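Local atomic coordinates of 1,4-dihydroxy-2-naphthoyl-CoA hydrolase (Synechocystis sp., PDB entry 4K00), a protein that hydrolyses 1,4-dihydroxy-2-naphthoyl-CoA to 1,4-dihydroxy-2-naphthoate and CoA, a step in the biosynthesis of phylloquinone (vitamin K1). Residues D17-G20 / V24-N27; S39-E44 / Q129-A134; Y96-A101 / Q105-A110. One frame throughout, in Å; residues are numbered along the deposited sequence. Where two conformers were deposited one is given.

Interaction 1 of 3, residues D17-G20 / V24-N27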
loop_
_atom_site.group_PDB
_atom_site.type_symbol
_atom_site.label_atom_id
_atom_site.label_comp_id
_atom_site.label_asym_id
_atom_site.label_seq_id
_atom_site.Cartn_x
_atom_site.Cartn_y
_atom_site.Cartn_z
ATOM N N ASP A 17 -3.400 6.311 4.701
ATOM C CA ASP A 17 -4.039 6.824 3.491
ATOM C C ASP A 17 -3.462 8.172 3.071
ATOM O O ASP A 17 -3.641 8.614 1.919
ATOM C CB ASP A 17 -5.546 6.974 3.694
ATOM C CG ASP A 17 -6.248 5.655 3.901
ATOM O OD1 ASP A 17 -6.146 4.782 3.027
ATOM O OD2 ASP A 17 -6.951 5.509 4.916
ATOM N N THR A 18 -2.787 8.831 4.003
ATOM C CA THR A 18 -2.307 10.188 3.769
ATOM C C THR A 18 -0.844 10.204 3.337
ATOM O O THR A 18 -0.149 9.214 3.472
ATOM C CB THR A 18 -2.492 11.067 5.022
ATOM O OG1 THR A 18 -1.714 10.545 6.114
ATOM C CG2 THR A 18 -3.970 11.114 5.416
ATOM N N ASP A 19 -0.386 11.342 2.827
ATOM C CA ASP A 19 0.993 11.479 2.394
ATOM C C ASP A 19 1.649 12.716 2.990
ATOM O O ASP A 19 1.024 13.457 3.755
ATOM C CB ASP A 19 1.075 11.488 0.867
ATOM C CG ASP A 19 0.460 12.729 0.241
ATOM O OD1 ASP A 19 0.482 13.812 0.856
ATOM O OD2 ASP A 19 -0.031 12.610 -0.898
ATOM N N GLY A 20 2.906 12.943 2.621
ATOM C CA GLY A 20 3.718 13.981 3.236
ATOM C C GLY A 20 3.255 15.389 2.929
ATOM O O GLY A 20 3.775 16.351 3.483
ATOM N N VAL A 24 -4.872 13.031 1.800
ATOM C CA VAL A 24 -5.014 11.683 1.221
ATOM C C VAL A 24 -4.304 11.602 -0.137
ATOM O O VAL A 24 -4.512 12.439 -1.013
ATOM C CB VAL A 24 -6.500 11.286 1.067
ATOM C CG1 VAL A 24 -6.639 10.001 0.273
ATOM C CG2 VAL A 24 -7.151 11.141 2.429
ATOM N N TYR A 25 -3.428 10.608 -0.272
ATOM C CA TYR A 25 -2.695 10.334 -1.514
ATOM C C TYR A 25 -3.661 9.892 -2.613
ATOM O O TYR A 25 -4.601 9.137 -2.352
ATOM C CB TYR A 25 -1.666 9.230 -1.228
ATOM C CG TYR A 25 -0.731 8.865 -2.348
ATOM C CD1 TYR A 25 0.243 9.747 -2.793
ATOM C CD2 TYR A 25 -0.794 7.602 -2.938
ATOM C CE1 TYR A 25 1.125 9.389 -3.808
ATOM C CE2 TYR A 25 0.080 7.240 -3.951
ATOM C CZ TYR A 25 1.036 8.133 -4.384
ATOM O OH TYR A 25 1.918 7.781 -5.402
ATOM N N PHE A 26 -3.422 10.361 -3.839
ATOM C CA PHE A 26 -4.411 10.245 -4.909
ATOM C C PHE A 26 -4.868 8.797 -5.067
ATOM O O PHE A 26 -6.049 8.524 -5.213
ATOM C CB PHE A 26 -3.853 10.794 -6.225
ATOM C CG PHE A 26 -2.946 9.843 -6.952
ATOM C CD1 PHE A 26 -1.625 9.682 -6.563
ATOM C CD2 PHE A 26 -3.414 9.111 -8.030
ATOM C CE1 PHE A 26 -0.803 8.796 -7.231
ATOM C CE2 PHE A 26 -2.599 8.228 -8.697
ATOM C CZ PHE A 26 -1.287 8.070 -8.293
ATOM N N ASN A 27 -3.915 7.875 -4.997
ATOM C CA ASN A 27 -4.139 6.470 -5.309
ATOM C C ASN A 27 -4.970 5.791 -4.237
ATOM O O ASN A 27 -5.629 4.779 -4.491
ATOM C CB ASN A 27 -2.785 5.749 -5.380
ATOM C CG ASN A 27 -2.774 4.634 -6.387
ATOM O OD1 ASN A 27 -3.609 4.588 -7.294
ATOM N ND2 ASN A 27 -1.818 3.737 -6.251
#
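A single backbone bridge joins Thr-18 to Val-24, with their CA atoms 4.0 Å apart, and its one hydrogen bond runs from Tyr-25 N to Asp-17 O at 3.0 Å. The same oxygen takes a CA-H...O contact from Val-24 CA at 3.4 Å, while Val-24 CG1 rests beside it at 3.7 Å. Further along, the carboxylate of Asp-19, the predicted active-site residue, reaches across to Tyr-25. Its OD2 meets the ring edge at CD1, 3.4 Å away and close to the ring plane, and the carboxylate stands 78° from that plane. With chi1 near +68°, CG sits between the backbone N and the carbonyl carbon of Asp-19, a rotation that carries OD2 over to the tyrosine; OD1 instead accepts from Ala-21 N. The carboxylate of Asp-17 is engaged elsewhere, in a salt bridge with Arg-11 and a hydrogen bond with Gln-28. The tyrosine hydroxyl is bonded to Gln-31 of a third subunit, and Thr-18 and Asp-19 pack against a second one. The bridge pinches together the last part of the loop that leads from strand 6-12 into helix 26-43, just where the helix begins, at subunit interfaces.

Interaction 2 of 3, residues S39-E44 / Q129-A134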
loop_
_atom_site.group_PDB
_atom_site.type_symbol
_atom_site.label_atom_id
_atom_site.label_comp_id
_atom_site.label_asym_id
_atom_site.label_seq_id
_atom_site.Cartn_x
_atom_site.Cartn_y
_atom_site.Cartn_z
ATOM N N SER A 39 -17.173 -4.235 -0.878
ATOM C CA SER A 39 -18.171 -4.257 0.179
ATOM C C SER A 39 -19.548 -4.516 -0.427
ATOM O O SER A 39 -20.376 -5.227 0.149
ATOM C CB SER A 39 -18.185 -2.947 0.964
ATOM O OG SER A 39 -16.926 -2.688 1.554
ATOM N N TRP A 40 -19.785 -3.960 -1.603
ATOM C CA TRP A 40 -21.030 -4.220 -2.292
ATOM C C TRP A 40 -21.133 -5.716 -2.634
ATOM O O TRP A 40 -22.158 -6.346 -2.390
ATOM C CB TRP A 40 -21.142 -3.345 -3.543
ATOM C CG TRP A 40 -22.263 -3.739 -4.428
ATOM C CD1 TRP A 40 -23.583 -3.491 -4.239
ATOM C CD2 TRP A 40 -22.161 -4.487 -5.637
ATOM N NE1 TRP A 40 -24.314 -4.016 -5.272
ATOM C CE2 TRP A 40 -23.464 -4.641 -6.142
ATOM C CE3 TRP A 40 -21.088 -5.018 -6.358
ATOM C CZ2 TRP A 40 -23.732 -5.321 -7.329
ATOM C CZ3 TRP A 40 -21.354 -5.701 -7.533
ATOM C CH2 TRP A 40 -22.668 -5.844 -8.007
ATOM N N LEU A 41 -20.057 -6.279 -3.180
ATOM C CA LEU A 41 -19.999 -7.721 -3.465
ATOM C C LEU A 41 -20.358 -8.550 -2.240
ATOM O O LEU A 41 -21.148 -9.488 -2.325
ATOM C CB LEU A 41 -18.585 -8.126 -3.920
ATOM C CG LEU A 41 -18.148 -7.700 -5.320
ATOM C CD1 LEU A 41 -16.699 -8.102 -5.555
ATOM C CD2 LEU A 41 -19.059 -8.282 -6.380
ATOM N N SER A 42 -19.753 -8.201 -1.109
ATOM C CA SER A 42 -19.995 -8.891 0.156
ATOM C C SER A 42 -21.457 -8.780 0.589
ATOM O O SER A 42 -22.060 -9.757 1.035
ATOM C CB SER A 42 -19.088 -8.305 1.243
ATOM O OG SER A 42 -19.231 -8.992 2.468
ATOM N N SER A 43 -22.025 -7.585 0.453
ATOM C CA SER A 43 -23.435 -7.365 0.770
ATOM C C SER A 43 -24.340 -8.202 -0.127
ATOM O O SER A 43 -25.429 -8.609 0.279
ATOM C CB SER A 43 -23.803 -5.889 0.615
ATOM O OG SER A 43 -24.052 -5.574 -0.742
ATOM N N GLU A 44 -23.893 -8.461 -1.347
ATOM C CA GLU A 44 -24.656 -9.307 -2.249
ATOM C C GLU A 44 -24.235 -10.780 -2.157
ATOM O O GLU A 44 -24.624 -11.574 -2.995
ATOM C CB GLU A 44 -24.512 -8.819 -3.678
ATOM C CG GLU A 44 -25.125 -7.460 -3.946
ATOM C CD GLU A 44 -26.637 -7.466 -3.837
ATOM O OE1 GLU A 44 -27.261 -8.518 -4.093
ATOM O OE2 GLU A 44 -27.201 -6.415 -3.475
ATOM N N GLN A 129 -23.830 -15.500 -13.579
ATOM C CA GLN A 129 -25.230 -15.085 -13.490
ATOM C C GLN A 129 -25.523 -14.406 -12.131
ATOM O O GLN A 129 -26.226 -13.395 -12.077
ATOM C CB GLN A 129 -26.182 -16.262 -13.772
ATOM C CG GLN A 129 -26.541 -16.431 -15.253
ATOM C CD GLN A 129 -27.292 -17.719 -15.552
ATOM O OE1 GLN A 129 -28.436 -17.701 -16.016
ATOM N NE2 GLN A 129 -26.642 -18.848 -15.303
ATOM N N PRO A 130 -24.972 -14.947 -11.033
ATOM C CA PRO A 130 -25.227 -14.313 -9.740
ATOM C C PRO A 130 -24.754 -12.861 -9.711
ATOM O O PRO A 130 -25.341 -12.023 -9.019
ATOM C CB PRO A 130 -24.424 -15.172 -8.762
ATOM C CG PRO A 130 -24.376 -16.508 -9.410
ATOM C CD PRO A 130 -24.271 -16.234 -10.882
ATOM N N TRP A 131 -23.697 -12.568 -10.457
ATOM C CA TRP A 131 -23.177 -11.212 -10.530
ATOM C C TRP A 131 -24.107 -10.324 -11.347
ATOM O O TRP A 131 -24.448 -9.228 -10.933
ATOM C CB TRP A 131 -21.781 -11.217 -11.129
ATOM C CG TRP A 131 -20.781 -11.803 -10.199
ATOM C CD1 TRP A 131 -20.807 -13.047 -9.627
ATOM C CD2 TRP A 131 -19.616 -11.159 -9.713
ATOM N NE1 TRP A 131 -19.708 -13.211 -8.817
ATOM C CE2 TRP A 131 -18.965 -12.063 -8.852
ATOM C CE3 TRP A 131 -19.048 -9.901 -9.927
ATOM C CZ2 TRP A 131 -17.786 -11.743 -8.198
ATOM C CZ3 TRP A 131 -17.883 -9.593 -9.285
ATOM C CH2 TRP A 131 -17.259 -10.506 -8.434
ATOM N N GLN A 132 -24.526 -10.821 -12.502
ATOM C CA GLN A 132 -25.546 -10.156 -13.301
ATOM C C GLN A 132 -26.799 -9.869 -12.490
ATOM O O GLN A 132 -27.365 -8.785 -12.551
ATOM C CB GLN A 132 -25.918 -11.063 -14.454
ATOM C CG GLN A 132 -25.898 -10.408 -15.801
ATOM C CD GLN A 132 -25.996 -11.441 -16.890
ATOM O OE1 GLN A 132 -25.105 -11.552 -17.728
ATOM N NE2 GLN A 132 -27.061 -12.238 -16.858
ATOM N N THR A 133 -27.246 -10.869 -11.745
ATOM C CA THR A 133 -28.438 -10.738 -10.935
ATOM C C THR A 133 -28.288 -9.612 -9.902
ATOM O O THR A 133 -29.182 -8.774 -9.756
ATOM C CB THR A 133 -28.761 -12.080 -10.246
ATOM O OG1 THR A 133 -28.950 -13.085 -11.249
ATOM C CG2 THR A 133 -29.992 -11.962 -9.383
ATOM N N ALA A 134 -27.156 -9.586 -9.200
ATOM C CA ALA A 134 -26.856 -8.514 -8.246
ATOM C C ALA A 134 -26.846 -7.131 -8.893
ATOM O O ALA A 134 -27.366 -6.164 -8.322
ATOM C CB ALA A 134 -25.523 -8.770 -7.568
HETATM O O HOH W 1 -27.066 -4.883 -5.874
#
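Leu-41 and Trp-131 form the tight part of a helix-helix contact in the hotdog fold, where the end of the long helix 26-43 meets the C-terminal helix 129-136. Leu-41 CD2 lies over one face of the indole in a CH-pi contact, 3.8 Å from the centroid of the six-membered ring and 27° off its normal; CD1 approaches the same ring at CH2. Leu-46 and Leu-48 also touch both side chains, so the packing here is chiefly apolar. Ala-134, also buried, has its CB met by Trp-40 CZ2 at 3.9 Å and by Glu-44 CG, also at 3.9 Å. With CG anti to its carbonyl carbon (chi1 -66°), Glu-44, the first residue beyond the helix, lays CG over one face of the Trp-40 indole, toward its rim. The other side is looser and polar. No direct hydrogen bond crosses between the segments there, and the carboxylate of Glu-44, on a partly exposed residue, is weakly linked to a water. At the edge of the Trp-40 ring, near its plane, that water accepts from Trp-40 NE1 at 2.9 Å and lies 2.8 Å from Ala-134 O, one of several acceptors competing for its protons.

Interaction 3 of 3, residues Y96-A101 / Q105-A110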
loop_
_atom_site.group_PDB
_atom_site.type_symbol
_atom_site.label_atom_id
_atom_site.label_comp_id
_atom_site.label_asym_id
_atom_site.label_seq_id
_atom_site.Cartn_x
_atom_site.Cartn_y
_atom_site.Cartn_z
ATOM N N TYR A 96 -18.370 5.989 -9.101
ATOM C CA TYR A 96 -18.173 6.313 -7.690
ATOM C C TYR A 96 -18.201 7.813 -7.505
ATOM O O TYR A 96 -17.658 8.552 -8.322
ATOM C CB TYR A 96 -16.824 5.802 -7.180
ATOM C CG TYR A 96 -16.464 4.368 -7.502
ATOM C CD1 TYR A 96 -15.874 4.021 -8.714
ATOM C CD2 TYR A 96 -16.668 3.364 -6.567
ATOM C CE1 TYR A 96 -15.522 2.708 -8.991
ATOM C CE2 TYR A 96 -16.308 2.051 -6.827
ATOM C CZ TYR A 96 -15.730 1.727 -8.038
ATOM O OH TYR A 96 -15.378 0.424 -8.300
ATOM N N GLU A 97 -18.811 8.258 -6.415
ATOM C CA GLU A 97 -18.553 9.596 -5.888
ATOM C C GLU A 97 -18.069 9.487 -4.461
ATOM O O GLU A 97 -18.653 8.743 -3.671
ATOM C CB GLU A 97 -19.827 10.440 -5.879
ATOM C CG GLU A 97 -20.444 10.686 -7.236
ATOM C CD GLU A 97 -21.426 11.844 -7.210
ATOM O OE1 GLU A 97 -22.189 11.957 -6.231
ATOM O OE2 GLU A 97 -21.419 12.650 -8.154
ATOM N N ILE A 98 -17.004 10.230 -4.140
ATOM C CA ILE A 98 -16.457 10.248 -2.783
ATOM C C ILE A 98 -16.706 11.609 -2.155
ATOM O O ILE A 98 -16.349 12.648 -2.724
ATOM C CB ILE A 98 -14.943 9.942 -2.757
ATOM C CG1 ILE A 98 -14.651 8.645 -3.507
ATOM C CG2 ILE A 98 -14.443 9.842 -1.318
ATOM C CD1 ILE A 98 -13.172 8.342 -3.659
ATOM N N SER A 99 -17.325 11.598 -0.983
ATOM C CA SER A 99 -17.704 12.827 -0.320
ATOM C C SER A 99 -17.365 12.759 1.165
ATOM O O SER A 99 -17.220 11.669 1.727
ATOM C CB SER A 99 -19.201 13.082 -0.504
ATOM O OG SER A 99 -19.949 11.981 -0.009
ATOM N N GLN A 100 -17.261 13.926 1.795
ATOM C CA GLN A 100 -17.256 14.020 3.260
ATOM C C GLN A 100 -18.618 13.638 3.818
ATOM O O GLN A 100 -19.650 14.086 3.320
ATOM C CB GLN A 100 -16.906 15.436 3.694
ATOM C CG GLN A 100 -15.499 15.871 3.320
ATOM C CD GLN A 100 -14.447 15.291 4.246
ATOM O OE1 GLN A 100 -14.764 14.620 5.215
ATOM N NE2 GLN A 100 -13.190 15.539 3.937
ATOM N N ALA A 101 -18.628 12.804 4.850
ATOM C CA ALA A 101 -19.877 12.269 5.359
ATOM C C ALA A 101 -20.738 13.404 5.903
ATOM O O ALA A 101 -21.947 13.412 5.713
ATOM C CB ALA A 101 -19.620 11.225 6.438
ATOM N N GLN A 105 -19.444 17.555 1.023
ATOM C CA GLN A 105 -18.496 18.041 0.028
ATOM C C GLN A 105 -18.007 16.900 -0.862
ATOM O O GLN A 105 -17.477 15.908 -0.365
ATOM C CB GLN A 105 -17.296 18.694 0.706
ATOM C CG GLN A 105 -16.281 19.262 -0.267
ATOM C CD GLN A 105 -15.042 19.788 0.428
ATOM O OE1 GLN A 105 -14.660 19.314 1.502
ATOM N NE2 GLN A 105 -14.404 20.766 -0.183
ATOM N N LEU A 106 -18.169 17.068 -2.173
ATOM C CA LEU A 106 -17.639 16.128 -3.159
ATOM C C LEU A 106 -16.121 16.260 -3.320
ATOM O O LEU A 106 -15.601 17.316 -3.709
ATOM C CB LEU A 106 -18.315 16.355 -4.513
ATOM C CG LEU A 106 -17.903 15.393 -5.629
ATOM C CD1 LEU A 106 -18.456 13.999 -5.373
ATOM C CD2 LEU A 106 -18.390 15.931 -6.965
ATOM N N LEU A 107 -15.421 15.173 -3.045
ATOM C CA LEU A 107 -13.960 15.158 -3.110
ATOM C C LEU A 107 -13.436 14.623 -4.452
ATOM O O LEU A 107 -12.418 15.095 -4.963
ATOM C CB LEU A 107 -13.422 14.311 -1.969
ATOM C CG LEU A 107 -13.887 14.725 -0.579
ATOM C CD1 LEU A 107 -13.327 13.767 0.466
ATOM C CD2 LEU A 107 -13.471 16.156 -0.296
ATOM N N ALA A 108 -14.123 13.627 -4.999
ATOM C CA ALA A 108 -13.647 12.911 -6.183
ATOM C C ALA A 108 -14.790 12.159 -6.849
ATOM O O ALA A 108 -15.751 11.767 -6.196
ATOM C CB ALA A 108 -12.529 11.935 -5.817
ATOM N N ARG A 109 -14.672 11.963 -8.161
ATOM C CA ARG A 109 -15.517 11.024 -8.902
ATOM C C ARG A 109 -14.599 10.024 -9.610
ATOM O O ARG A 109 -13.461 10.352 -9.953
ATOM C CB ARG A 109 -16.371 11.760 -9.945
ATOM C CG ARG A 109 -15.566 12.274 -11.136
ATOM C CD ARG A 109 -16.419 12.965 -12.188
ATOM N NE ARG A 109 -15.584 13.489 -13.263
ATOM C CZ ARG A 109 -16.037 14.112 -14.344
ATOM N NH1 ARG A 109 -17.335 14.312 -14.508
ATOM N NH2 ARG A 109 -15.182 14.539 -15.266
ATOM N N ALA A 110 -15.086 8.806 -9.817
ATOM C CA ALA A 110 -14.264 7.762 -10.429
ATOM C C ALA A 110 -15.125 6.749 -11.179
ATOM O O ALA A 110 -16.350 6.682 -10.992
ATOM C CB ALA A 110 -13.423 7.054 -9.370
HETATM O O HOH W 2 -12.334 17.833 2.647
#
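Strands 91-100 and 106-118 form an antiparallel beta hairpin of the hotdog sheet, and near its turn the pairing is interrupted by a classic beta bulge. Tyr-96 and Ala-110 make a hydrogen-bonded pair, with Tyr-96 N to Ala-110 O at 2.9 Å and a return bond from Ala-110 N to Tyr-96 O; Glu-97 and Arg-109 follow as a non-hydrogen-bonded pair. At the bulge, Leu-107 and Ala-108 both face Ile-98. Its carbonyl oxygen accepts from Leu-107 N at 2.7 Å, in the carbonyl plane, and only weakly from Ala-108 N at 3.3 Å, whereas Ile-98 N donates to Ala-108 O at 2.9 Å. The register moves by one, so that Ser-99 pairs with Leu-106, and Gln-100 N closes the ladder on Gln-105 O.

Tyr-96, Ile-98, Ala-108 and Ala-110 share the face turned to helix 26-43. There Tyr-96 CD1 lies 4.0 Å from Ala-110 CB, Ile-98 CD1 approaches Ala-108 CB, and Phe-29 and Cys-33 of the helix pack on this side. On the face bearing Glu-97 and Ser-99, Leu-106 crosses Glu-97 at about a right angle, its CD1 3.8 Å from Glu-97 CB. With CG anti to the backbone N (chi1 -177°), Leu-106 also brings CD1 beside Ile-98 O.

At the turn end the side chains of Gln-100 and Gln-105 run side by side, their amide planes 32° apart. A water accepts from Gln-100 NE2 at 2.8 Å and donates to Gln-105 OE1; NE2 has a second partner in Asp-76, and Leu-107 CD1 lies near it. Because Ile-98 O takes one short and one weak bond, the extra residue of strand 106-118 is absorbed while pairing continues to the turn, where the shifted register sets the two glutamines close enough to share a water.

Helix 26-43 ties the three together: interaction 1 lies at its start, interaction 2 at its end, and the hairpin of interaction 3 packs on its flank. Interactions 1 and 2 fall on opposite sides of the chain's centre, their centres about 30 Å apart. Interaction 3 is closer to interaction 1, with centres about 15 Å and nearest atoms about 7 Å apart, without touching. It belongs to the chain between the two helices that meet in interaction 2, about 23 Å away between centres. Only interaction 1 contains the predicted active-site residue, Asp-19; interactions 2 and 3 lie away from it, and the nearest atoms of interaction 2 are about 13 Å from those of interaction 1.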